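Local coordinates for OXA-46 oxacillinase (Pseudomonas aeruginosa, PDB 3IF6), which probably hydrolyses beta-lactam antibiotics, penicillins among them, to substituted beta-amino acids as a class D serine beta-lactamase, at residues T73-H78 / R208-W213; V45-R50 / P230-L235; F92-W97 / N108-L113; I224-G229 / I260-P265. One frame throughout, in Å; residues are numbered along the deposited sequence.

Contact 1 of 4, residues T73-H78 / R208-W213; sequences TFKIPH and RAKTGW. With TLA (L(+)-tartaric acid), chain G; EDO (1,2-ethanediol), chain J.
K75 lays its extended aliphatic chain obliquely across that of K210, the two meeting at K75 CD and K210 CE, 3.8 Å apart. K210 reaches this point because its chain leaves with CG anti to the backbone N (chi1 -169°) and then bends at chi2 and chi4, whereas K75 runs straight beyond CG. Nearer the backbone of K210, I76 slides past it in the opposite direction, with I76 CD1 3.9 Å from K210 CB. T73 turns its methyl to strand 206-213, where CG2 rests 3.8 Å from K210 O; G212, which has no side chain, lets the methyl lie close to its CA. T73 OG1 bonds P70 O and Q171 NE2. The two lysine nitrogens, 4.8 Å apart from K75 NZ to K210 NZ, converge on one carboxylate oxygen of a tartrate probably from the crystallisation liquor, which probably eases repulsion between like charges: K75 NZ donates to TLA O41 at 2.7 Å and K210 NZ at 3.0 Å. K75 NZ also bonds A116 O. T211 OG1 holds the other carboxylate through TLA O1 at 2.8 Å, and S72 and R249 complete the grip. S72 to K75 form the SxxK motif and K210 to G212 the KTG motif of serine beta-lactamases, S72 being the predicted acylated serine. In class D enzymes this SxxK lysine is typically carbamylated; K75 is modelled unmodified, consistent with a polycarboxylate and the carbamate being alternatives here.

Contact 2 of 4, residues V45-R50 / P230-L235; sequences VIADER and PVFFAL
V231 sets its two methyls against two different neighbours: CG1 lies side by side with I46 CG1, 3.6 Å away, while CG2 presses on the R50 guanidinium, 3.3 Å from NE. A47 CB packs on F232 CB, and the F232 ring turns an edge to A47 O. E49 crosses that ring obliquely, bringing OE1 3.8 Å from F232 CE1, its carboxylate held by R176 and R180. Each of the two backbone pairs, V45 with A234 and A47 with F232, has one sound bond and one weak one. V45 N donates to A234 O at 2.8 Å, almost straight and in the carbonyl plane. F232 N reaches A47 O at 3.0 Å from above its carbonyl plane; the return bonds from A234 N and A47 N are the weak ones. Past the last strand residue, E49 N meets P230 O at 2.8 Å, nearly along the C=O axis. D48 helps to fix R50 beside V231: its OD1 accepts R50 N in an Asx turn, its OD2 forms a salt bridge to R50 NH2 at 2.6 Å, and the carbonyls of I260 and D261 take further guanidinium bonds. Farther out, helix 168-179 packs on V45, A47 and P230, and helix 247-259 on V231, F233 and L235. Strands 42-48 and 229-238, running antiparallel, thus belong to the helix-flanked central sheet of the serine beta-lactamase and penicillin-binding protein fold.

Contact 3 of 4, residues F92-W97 / N108-L113; sequences FQVFRW and NQDQDL. With EDO (1,2-ethanediol), chain K.
Backbone bonds carry the centre of this pairing, a single antiparallel bridge. F95 N points almost straight at Q111 O, 2.7 Å away, and Q111 N returns to F95 O at 2.8 Å in the carbonyl plane; V94 CA adds a C-H...O contact to Q111 O. Water lengthens the pairing at both ends: one molecule links Q93 O to L113 N, another W97 N to Q109 O. The charged contact lies at the exposed surface. R96, bent at chi2, brings NH1 to D110 OD1 at 3.2 Å in a salt bridge, with OD1 near the guanidinium plane but approached from well above the carboxylate plane (70°). N108 O sits over one face of the same guanidinium without a hydrogen bond to it. Van der Waals contacts are few: V94 CG1 touches D110 OD1 at 3.5 Å, and F95 turns its ring edge to Q111 O and D112 CA. Q111, bent away, gives NE2 to Q109 O while OE1 binds S115 OG. D112 is the N-cap of helix 113-118, its OD1 accepting S115 N. The two arms belong to the long connection between helices 75-84 and 113-118, and F95 and L113 pack on V88 of the same connection and on helix 122-144.

Contact 4 of 4, residues I224-G229 / I260-P265; sequences IEWPTG and IDALPP
A single carbonyl oxygen, A262 O, is met by both W226 and I224, caught between an indole edge and an isoleucine. W226 NE1 donates to it at 2.9 Å, but the bond is far from ideal: the N-H...O angle is 136°, and the indole nitrogen stands 52° above the carbonyl plane. Seen from the indole the fit is flatter, since the oxygen lies almost exactly in the ring plane, and it also comes within 3.1 Å of W226 CZ2. The benzo end of the same ring continues along the chain, its CH2 atom 3.8 Å from P264 CD. I224 approaches the carbonyl with two branches: CD1 is 3.2 Å and CG2 3.3 Å from A262 O. With CG1 anti to the backbone N (chi1 -174°), the isoleucine also carries CD1 to within 3.4 Å of L263 CD2, crossing the leucine at about a right angle, while CG2 packs on A262 CB. The carbonyl is presented by the chain just beyond helix 247-259, which ends in a Schellman motif with D261, of positive phi, at C'. W205 backs W226, and R50 binds the carbonyls of I260 and D261. The contact thus fixes the C-terminal tail against the end of strand 217-226 with one bent hydrogen bond in apolar packing, the indole N-H giving a partner to the carbonyl of A262, a buried residue just past the helix end.

Contact 1 lies near the centre of the chain and contact 2 also in the buried interior; contact 4 is buried too, but its centre is about 19 Å from that of the chain. Contact 3 has many exposed residues and sits apart, its centre about 33 Å from that of contact 2. Contacts 1, 2 and 4 share the central sheet through neighbouring strands 206-213, 217-226 and 229-238: A209 packs on F233, R208 pairs with E225, and V231 N bonds to I224 O. R50 bridges contacts 2 and 4. Chemistry follows place: lysines converging on a ligand in contact 1, a backbone ladder in contact 2, a single bridge with surface charges and waters in contact 3, and apolar packing around one indole bond in contact 4.

Contact 1 of 4, residues T73-H78 / R208-W213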
# COMPACT_ATOMS: atom_id res chain seq x y z
N THR B 73 -4.81 -11.62 13.33
CA THR B 73 -4.11 -11.99 12.08
C THR B 73 -5.06 -12.66 11.06
O THR B 73 -4.76 -12.73 9.88
CB THR B 73 -2.78 -12.84 12.31
OG1 THR B 73 -3.08 -14.18 12.71
CG2 THR B 73 -1.85 -12.19 13.31
N PHE B 74 -6.21 -13.14 11.53
CA PHE B 74 -7.26 -13.73 10.68
C PHE B 74 -8.08 -12.68 9.91
O PHE B 74 -8.94 -13.04 9.09
CB PHE B 74 -8.20 -14.61 11.52
CG PHE B 74 -9.16 -15.46 10.69
CD1 PHE B 74 -8.71 -16.61 10.03
CD2 PHE B 74 -10.50 -15.11 10.55
CE1 PHE B 74 -9.57 -17.39 9.24
CE2 PHE B 74 -11.38 -15.88 9.76
CZ PHE B 74 -10.92 -17.01 9.10
N LYS B 75 -7.81 -11.39 10.17
CA LYS B 75 -8.47 -10.27 9.44
C LYS B 75 -8.01 -10.28 7.99
O LYS B 75 -8.76 -9.90 7.09
CB LYS B 75 -8.19 -8.91 10.07
CG LYS B 75 -8.96 -8.62 11.37
CD LYS B 75 -8.52 -7.26 11.93
CE LYS B 75 -9.45 -6.76 13.01
NZ LYS B 75 -8.95 -5.46 13.56
N ILE B 76 -6.79 -10.76 7.76
CA ILE B 76 -6.31 -10.98 6.36
C ILE B 76 -7.19 -11.97 5.53
O ILE B 76 -7.86 -11.55 4.58
CB ILE B 76 -4.81 -11.33 6.32
CG1 ILE B 76 -4.04 -10.26 7.10
CG2 ILE B 76 -4.33 -11.47 4.89
CD1 ILE B 76 -2.63 -10.62 7.48
N PRO B 77 -7.19 -13.28 5.88
CA PRO B 77 -8.14 -14.14 5.13
C PRO B 77 -9.62 -13.71 5.28
O PRO B 77 -10.40 -13.76 4.30
CB PRO B 77 -7.93 -15.54 5.75
CG PRO B 77 -7.22 -15.29 7.10
CD PRO B 77 -6.41 -14.04 6.90
N HIS B 78 -9.99 -13.25 6.48
CA HIS B 78 -11.37 -12.90 6.73
C HIS B 78 -11.91 -11.84 5.77
O HIS B 78 -13.07 -11.91 5.38
CB HIS B 78 -11.63 -12.46 8.18
CG HIS B 78 -13.00 -12.83 8.67
ND1 HIS B 78 -13.40 -12.69 9.98
CD2 HIS B 78 -14.06 -13.40 8.02
CE1 HIS B 78 -14.64 -13.13 10.11
NE2 HIS B 78 -15.07 -13.57 8.94
N ARG B 208 4.03 -4.58 5.05
CA ARG B 208 2.63 -5.09 5.10
C ARG B 208 2.47 -6.17 6.20
O ARG B 208 2.93 -7.29 6.03
CB ARG B 208 2.21 -5.70 3.75
CG ARG B 208 2.39 -4.80 2.53
CD ARG B 208 1.90 -5.50 1.28
NE ARG B 208 2.47 -4.91 0.07
CZ ARG B 208 1.89 -3.99 -0.71
NH1 ARG B 208 0.68 -3.50 -0.44
NH2 ARG B 208 2.55 -3.54 -1.77
N ALA B 209 1.79 -5.82 7.31
CA ALA B 209 1.77 -6.62 8.52
C ALA B 209 0.47 -6.43 9.31
O ALA B 209 -0.25 -5.47 9.09
CB ALA B 209 2.98 -6.28 9.41
N LYS B 210 0.21 -7.40 10.22
CA LYS B 210 -0.91 -7.42 11.15
C LYS B 210 -0.44 -8.01 12.50
O LYS B 210 0.21 -9.07 12.54
CB LYS B 210 -2.03 -8.25 10.58
CG LYS B 210 -3.36 -8.16 11.32
CD LYS B 210 -3.92 -6.75 11.25
CE LYS B 210 -4.84 -6.51 12.40
NZ LYS B 210 -4.20 -5.70 13.43
N THR B 211 -0.72 -7.30 13.60
CA THR B 211 -0.38 -7.76 14.93
C THR B 211 -1.52 -8.66 15.39
O THR B 211 -2.64 -8.59 14.87
CB THR B 211 -0.12 -6.57 15.92
OG1 THR B 211 -1.25 -5.69 15.94
CG2 THR B 211 1.11 -5.77 15.55
N GLY B 212 -1.23 -9.54 16.34
CA GLY B 212 -2.25 -10.47 16.87
C GLY B 212 -2.11 -10.55 18.38
O GLY B 212 -1.01 -10.43 18.88
N TRP B 213 -3.21 -10.72 19.10
CA TRP B 213 -3.13 -10.92 20.56
C TRP B 213 -4.34 -11.70 21.03
O TRP B 213 -5.48 -11.20 20.99
CB TRP B 213 -2.97 -9.61 21.37
CG TRP B 213 -2.79 -9.88 22.86
CD1 TRP B 213 -1.96 -10.81 23.42
CD2 TRP B 213 -3.44 -9.21 23.98
NE1 TRP B 213 -2.04 -10.76 24.78
CE2 TRP B 213 -2.96 -9.82 25.17
CE3 TRP B 213 -4.40 -8.19 24.09
CZ2 TRP B 213 -3.39 -9.44 26.46
CZ3 TRP B 213 -4.83 -7.79 25.39
CH2 TRP B 213 -4.31 -8.42 26.55
O1 TLA G . -2.78 -6.66 18.12
O11 TLA G . -3.98 -5.82 19.79
C1 TLA G . -3.87 -6.34 18.65
C2 TLA G . -5.10 -6.65 17.88
O2 TLA G . -4.71 -7.63 16.92
C3 TLA G . -5.68 -5.41 17.20
O3 TLA G . -4.64 -4.77 16.43
C4 TLA G . -6.80 -5.77 16.25
O4 TLA G . -7.80 -6.38 16.73
O41 TLA G . -6.69 -5.47 15.02
C1 EDO J . -3.07 -2.29 9.54
O1 EDO J . -3.62 -2.37 8.24
C2 EDO J . -2.46 -3.63 9.86
O2 EDO J . -1.44 -3.34 10.82

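Contact 2 of 4, residues V45-R50 / P230-L235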
# COMPACT_ATOMS: atom_id res chain seq x y z
N VAL B 45 9.54 -17.45 12.17
CA VAL B 45 9.97 -17.91 10.87
C VAL B 45 10.18 -16.70 9.99
O VAL B 45 9.25 -15.90 9.76
CB VAL B 45 8.92 -18.79 10.20
CG1 VAL B 45 9.41 -19.23 8.84
CG2 VAL B 45 8.58 -19.99 11.04
N ILE B 46 11.39 -16.51 9.48
CA ILE B 46 11.51 -15.58 8.35
C ILE B 46 12.00 -16.14 7.01
O ILE B 46 13.13 -16.64 6.90
CB ILE B 46 12.11 -14.18 8.70
CG1 ILE B 46 12.99 -13.67 7.57
CG2 ILE B 46 12.72 -14.13 10.10
CD1 ILE B 46 14.38 -14.06 7.67
N ALA B 47 11.09 -16.05 6.02
CA ALA B 47 11.33 -16.42 4.63
C ALA B 47 11.88 -15.26 3.81
O ALA B 47 11.13 -14.52 3.19
CB ALA B 47 10.04 -16.94 4.02
N ASP B 48 13.20 -15.16 3.71
CA ASP B 48 13.83 -14.11 2.94
C ASP B 48 14.03 -14.51 1.50
O ASP B 48 14.72 -15.44 1.19
CB ASP B 48 15.15 -13.72 3.58
CG ASP B 48 15.88 -12.76 2.77
OD1 ASP B 48 15.51 -12.64 1.62
OD2 ASP B 48 16.79 -12.11 3.26
N GLU B 49 13.37 -13.81 0.60
CA GLU B 49 13.37 -14.17 -0.80
C GLU B 49 13.95 -13.20 -1.84
O GLU B 49 13.73 -13.37 -3.02
CB GLU B 49 12.00 -14.72 -1.19
CG GLU B 49 11.64 -15.89 -0.35
CD GLU B 49 10.26 -16.41 -0.59
OE1 GLU B 49 9.56 -15.92 -1.47
OE2 GLU B 49 9.87 -17.36 0.10
N ARG B 50 14.67 -12.19 -1.39
CA ARG B 50 15.26 -11.22 -2.30
C ARG B 50 16.30 -11.80 -3.26
O ARG B 50 16.28 -11.54 -4.45
CB ARG B 50 15.89 -10.11 -1.50
CG ARG B 50 15.01 -9.48 -0.50
CD ARG B 50 15.80 -8.60 0.40
NE ARG B 50 16.20 -9.29 1.60
CZ ARG B 50 16.94 -8.78 2.57
NH1 ARG B 50 17.38 -7.55 2.52
NH2 ARG B 50 17.21 -9.52 3.58
N PRO B 230 10.59 -9.99 -1.54
CA PRO B 230 10.01 -9.93 -0.20
C PRO B 230 10.83 -10.64 0.88
O PRO B 230 11.55 -11.62 0.59
CB PRO B 230 8.66 -10.62 -0.38
CG PRO B 230 8.91 -11.60 -1.49
CD PRO B 230 10.05 -11.11 -2.33
N VAL B 231 10.71 -10.13 2.11
CA VAL B 231 11.08 -10.86 3.31
C VAL B 231 9.80 -11.10 4.12
O VAL B 231 9.25 -10.18 4.71
CB VAL B 231 12.17 -10.11 4.13
CG1 VAL B 231 12.65 -10.93 5.30
CG2 VAL B 231 13.35 -9.80 3.24
N PHE B 232 9.27 -12.32 4.08
CA PHE B 232 8.14 -12.69 4.94
C PHE B 232 8.61 -12.87 6.38
O PHE B 232 9.81 -13.08 6.61
CB PHE B 232 7.43 -13.94 4.41
CG PHE B 232 6.90 -13.76 3.00
CD1 PHE B 232 7.74 -13.93 1.89
CD2 PHE B 232 5.57 -13.38 2.78
CE1 PHE B 232 7.25 -13.76 0.59
CE2 PHE B 232 5.08 -13.21 1.50
CZ PHE B 232 5.94 -13.40 0.39
N PHE B 233 7.68 -12.70 7.33
CA PHE B 233 7.95 -12.94 8.77
C PHE B 233 6.68 -13.39 9.47
O PHE B 233 5.58 -13.11 9.02
CB PHE B 233 8.60 -11.75 9.50
CG PHE B 233 7.78 -10.48 9.47
CD1 PHE B 233 6.87 -10.21 10.48
CD2 PHE B 233 7.94 -9.54 8.41
CE1 PHE B 233 6.09 -9.02 10.45
CE2 PHE B 233 7.18 -8.36 8.37
CZ PHE B 233 6.25 -8.10 9.39
N ALA B 234 6.86 -14.18 10.51
CA ALA B 234 5.79 -14.67 11.33
C ALA B 234 6.42 -15.02 12.67
O ALA B 234 7.19 -15.99 12.79
CB ALA B 234 5.16 -15.86 10.72
N LEU B 235 6.12 -14.18 13.66
CA LEU B 235 6.60 -14.30 15.02
C LEU B 235 5.39 -14.57 15.90
O LEU B 235 4.31 -14.07 15.61
CB LEU B 235 7.35 -13.02 15.47
CG LEU B 235 7.51 -12.74 16.99
CD1 LEU B 235 8.84 -12.08 17.39
CD2 LEU B 235 6.32 -11.97 17.62

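Contact 3 of 4, residues F92-W97 / N108-L113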
# COMPACT_ATOMS: atom_id res chain seq x y z
N PHE B 92 -14.73 1.53 0.35
CA PHE B 92 -15.51 2.72 0.67
C PHE B 92 -16.81 2.41 1.40
O PHE B 92 -17.42 3.32 1.95
CB PHE B 92 -15.81 3.57 -0.59
CG PHE B 92 -14.59 4.09 -1.27
CD1 PHE B 92 -13.76 5.02 -0.65
CD2 PHE B 92 -14.26 3.65 -2.55
CE1 PHE B 92 -12.62 5.52 -1.29
CE2 PHE B 92 -13.10 4.15 -3.21
CZ PHE B 92 -12.30 5.09 -2.58
N GLN B 93 -17.24 1.15 1.42
CA GLN B 93 -18.48 0.84 2.16
C GLN B 93 -18.30 1.27 3.62
O GLN B 93 -17.24 1.06 4.18
CB GLN B 93 -18.85 -0.63 2.05
CG GLN B 93 -20.20 -0.95 2.67
CD GLN B 93 -20.66 -2.34 2.38
OE1 GLN B 93 -20.05 -3.02 1.59
NE2 GLN B 93 -21.70 -2.79 3.05
N VAL B 94 -19.32 1.90 4.19
CA VAL B 94 -19.29 2.45 5.54
C VAL B 94 -20.08 1.55 6.49
O VAL B 94 -21.24 1.19 6.22
CB VAL B 94 -19.90 3.89 5.60
CG1 VAL B 94 -20.22 4.29 7.02
CG2 VAL B 94 -18.95 4.91 5.05
N PHE B 95 -19.44 1.22 7.61
CA PHE B 95 -20.07 0.51 8.72
C PHE B 95 -20.17 1.39 9.94
O PHE B 95 -19.18 1.97 10.37
CB PHE B 95 -19.26 -0.74 9.02
CG PHE B 95 -19.20 -1.66 7.87
CD1 PHE B 95 -18.17 -1.57 6.97
CD2 PHE B 95 -20.23 -2.61 7.65
CE1 PHE B 95 -18.10 -2.41 5.86
CE2 PHE B 95 -20.17 -3.47 6.56
CZ PHE B 95 -19.09 -3.36 5.65
N ARG B 96 -21.38 1.53 10.47
CA ARG B 96 -21.66 2.50 11.53
C ARG B 96 -22.45 1.79 12.61
O ARG B 96 -23.56 1.29 12.37
CB ARG B 96 -22.42 3.73 10.98
CG ARG B 96 -22.76 4.85 12.00
CD ARG B 96 -21.55 5.30 12.81
NE ARG B 96 -21.85 6.42 13.70
CZ ARG B 96 -21.57 7.70 13.44
NH1 ARG B 96 -20.96 8.04 12.31
NH2 ARG B 96 -21.89 8.64 14.33
N TRP B 97 -21.85 1.69 13.80
CA TRP B 97 -22.47 1.13 14.98
C TRP B 97 -23.86 1.71 15.15
O TRP B 97 -24.04 2.93 15.08
CB TRP B 97 -21.61 1.47 16.22
CG TRP B 97 -22.15 0.98 17.53
CD1 TRP B 97 -22.56 1.73 18.60
CD2 TRP B 97 -22.32 -0.40 17.92
NE1 TRP B 97 -22.99 0.91 19.62
CE2 TRP B 97 -22.85 -0.40 19.23
CE3 TRP B 97 -22.09 -1.62 17.28
CZ2 TRP B 97 -23.14 -1.58 19.91
CZ3 TRP B 97 -22.38 -2.80 17.96
CH2 TRP B 97 -22.91 -2.77 19.26
N ASN B 108 -18.64 6.03 17.81
CA ASN B 108 -19.25 7.20 17.21
C ASN B 108 -18.55 7.63 15.92
O ASN B 108 -18.68 8.77 15.49
CB ASN B 108 -19.28 8.37 18.22
CG ASN B 108 -17.87 8.91 18.59
OD1 ASN B 108 -17.74 10.07 18.98
ND2 ASN B 108 -16.84 8.05 18.52
N GLN B 109 -17.82 6.71 15.29
CA GLN B 109 -17.15 7.00 14.03
C GLN B 109 -17.49 5.94 12.99
O GLN B 109 -17.71 4.77 13.33
CB GLN B 109 -15.64 7.07 14.23
CG GLN B 109 -15.15 8.29 15.02
CD GLN B 109 -14.07 7.93 16.03
OE1 GLN B 109 -14.24 8.16 17.23
NE2 GLN B 109 -12.96 7.38 15.56
N ASP B 110 -17.58 6.41 11.75
CA ASP B 110 -17.71 5.63 10.54
C ASP B 110 -16.52 4.67 10.45
O ASP B 110 -15.38 5.08 10.64
CB ASP B 110 -17.71 6.56 9.30
CG ASP B 110 -19.08 7.31 9.05
OD1 ASP B 110 -20.20 6.84 9.43
OD2 ASP B 110 -19.01 8.40 8.41
N GLN B 111 -16.80 3.41 10.15
CA GLN B 111 -15.77 2.41 9.96
C GLN B 111 -15.80 2.01 8.51
O GLN B 111 -16.84 2.07 7.85
CB GLN B 111 -15.95 1.18 10.88
CG GLN B 111 -15.96 1.46 12.42
CD GLN B 111 -14.71 2.16 12.93
OE1 GLN B 111 -13.61 1.83 12.53
NE2 GLN B 111 -14.89 3.16 13.83
N ASP B 112 -14.64 1.65 8.00
CA ASP B 112 -14.56 1.08 6.68
C ASP B 112 -13.51 -0.00 6.85
O ASP B 112 -12.96 -0.15 7.95
CB ASP B 112 -14.15 2.13 5.64
CG ASP B 112 -12.82 2.82 5.97
OD1 ASP B 112 -12.07 2.39 6.87
OD2 ASP B 112 -12.49 3.81 5.30
N LEU B 113 -13.25 -0.72 5.77
CA LEU B 113 -12.26 -1.79 5.72
C LEU B 113 -10.90 -1.44 6.30
O LEU B 113 -10.27 -2.29 6.94
CB LEU B 113 -12.10 -2.29 4.28
CG LEU B 113 -12.64 -3.66 3.91
CD1 LEU B 113 -13.67 -4.19 4.91
CD2 LEU B 113 -13.17 -3.67 2.51
C1 EDO K . -15.43 6.45 5.88
O1 EDO K . -15.66 5.21 5.19
C2 EDO K . -14.64 6.19 7.15
O2 EDO K . -14.03 7.41 7.58
O HOH W 1 -14.97 -0.15 3.64
O HOH W 2 -19.20 3.03 14.67

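Contact 4 of 4, residues I224-G229 / I260-P265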
# COMPACT_ATOMS: atom_id res chain seq x y z
N ILE B 224 8.03 -7.36 4.47
CA ILE B 224 8.61 -6.14 3.97
C ILE B 224 9.16 -6.38 2.53
O ILE B 224 9.98 -7.26 2.31
CB ILE B 224 9.68 -5.58 4.96
CG1 ILE B 224 10.18 -4.22 4.49
CG2 ILE B 224 10.83 -6.59 5.17
CD1 ILE B 224 10.72 -3.38 5.54
N GLU B 225 8.63 -5.63 1.55
CA GLU B 225 9.11 -5.66 0.16
C GLU B 225 10.23 -4.63 -0.09
O GLU B 225 10.16 -3.50 0.36
CB GLU B 225 7.98 -5.37 -0.83
CG GLU B 225 6.59 -5.76 -0.40
CD GLU B 225 5.56 -5.47 -1.46
OE1 GLU B 225 5.79 -4.57 -2.29
OE2 GLU B 225 4.52 -6.15 -1.49
N TRP B 226 11.25 -5.07 -0.83
CA TRP B 226 12.34 -4.23 -1.31
C TRP B 226 12.41 -4.46 -2.82
O TRP B 226 11.70 -5.34 -3.33
CB TRP B 226 13.67 -4.59 -0.64
CG TRP B 226 13.74 -4.42 0.82
CD1 TRP B 226 13.41 -5.35 1.76
CD2 TRP B 226 14.20 -3.27 1.53
NE1 TRP B 226 13.63 -4.84 3.02
CE2 TRP B 226 14.12 -3.57 2.91
CE3 TRP B 226 14.67 -2.02 1.15
CZ2 TRP B 226 14.48 -2.65 3.91
CZ3 TRP B 226 15.03 -1.10 2.14
CH2 TRP B 226 14.93 -1.42 3.50
N PRO B 227 13.27 -3.69 -3.54
CA PRO B 227 13.38 -3.79 -5.02
C PRO B 227 13.66 -5.22 -5.54
O PRO B 227 13.20 -5.59 -6.60
CB PRO B 227 14.55 -2.86 -5.33
CG PRO B 227 14.61 -1.89 -4.17
CD PRO B 227 14.21 -2.70 -2.99
N THR B 228 14.39 -6.01 -4.75
CA THR B 228 14.84 -7.37 -5.09
C THR B 228 13.86 -8.50 -4.73
O THR B 228 13.88 -9.59 -5.34
CB THR B 228 16.20 -7.63 -4.44
OG1 THR B 228 16.26 -6.93 -3.19
CG2 THR B 228 17.30 -7.06 -5.31
N GLY B 229 12.99 -8.24 -3.77
CA GLY B 229 11.98 -9.21 -3.38
C GLY B 229 11.50 -9.09 -1.93
O GLY B 229 11.95 -8.20 -1.18
N ILE B 260 19.42 -8.98 9.53
CA ILE B 260 19.58 -9.46 8.15
C ILE B 260 19.42 -8.34 7.12
O ILE B 260 19.32 -8.60 5.92
CB ILE B 260 18.64 -10.65 7.81
CG1 ILE B 260 17.16 -10.24 7.95
CG2 ILE B 260 19.00 -11.90 8.64
CD1 ILE B 260 16.17 -11.30 7.53
N ASP B 261 19.41 -7.09 7.58
CA ASP B 261 19.26 -5.94 6.69
C ASP B 261 17.96 -5.94 5.88
O ASP B 261 17.97 -5.65 4.67
CB ASP B 261 20.45 -5.85 5.72
CG ASP B 261 21.23 -4.58 5.91
OD1 ASP B 261 21.15 -3.71 4.99
OD2 ASP B 261 21.90 -4.44 6.97
N ALA B 262 16.86 -6.26 6.54
CA ALA B 262 15.56 -6.21 5.88
C ALA B 262 14.71 -5.00 6.31
O ALA B 262 13.57 -4.87 5.87
CB ALA B 262 14.80 -7.53 6.05
N LEU B 263 15.28 -4.12 7.13
CA LEU B 263 14.65 -2.87 7.58
C LEU B 263 15.67 -1.75 7.62
O LEU B 263 16.83 -1.99 7.94
CB LEU B 263 14.09 -2.99 9.01
CG LEU B 263 12.61 -3.16 9.38
CD1 LEU B 263 12.49 -2.88 10.86
CD2 LEU B 263 11.65 -2.24 8.61
N PRO B 264 15.25 -0.50 7.32
CA PRO B 264 16.20 0.61 7.48
C PRO B 264 16.40 0.94 8.95
O PRO B 264 15.59 0.56 9.79
CB PRO B 264 15.50 1.77 6.76
CG PRO B 264 14.04 1.45 6.83
CD PRO B 264 13.92 -0.05 6.86
N PRO B 265 17.50 1.64 9.29
CA PRO B 265 17.61 2.02 10.71
C PRO B 265 16.72 3.20 11.10
O PRO B 265 15.90 3.69 10.30
CB PRO B 265 19.09 2.41 10.86
CG PRO B 265 19.49 2.88 9.49
CD PRO B 265 18.65 2.10 8.50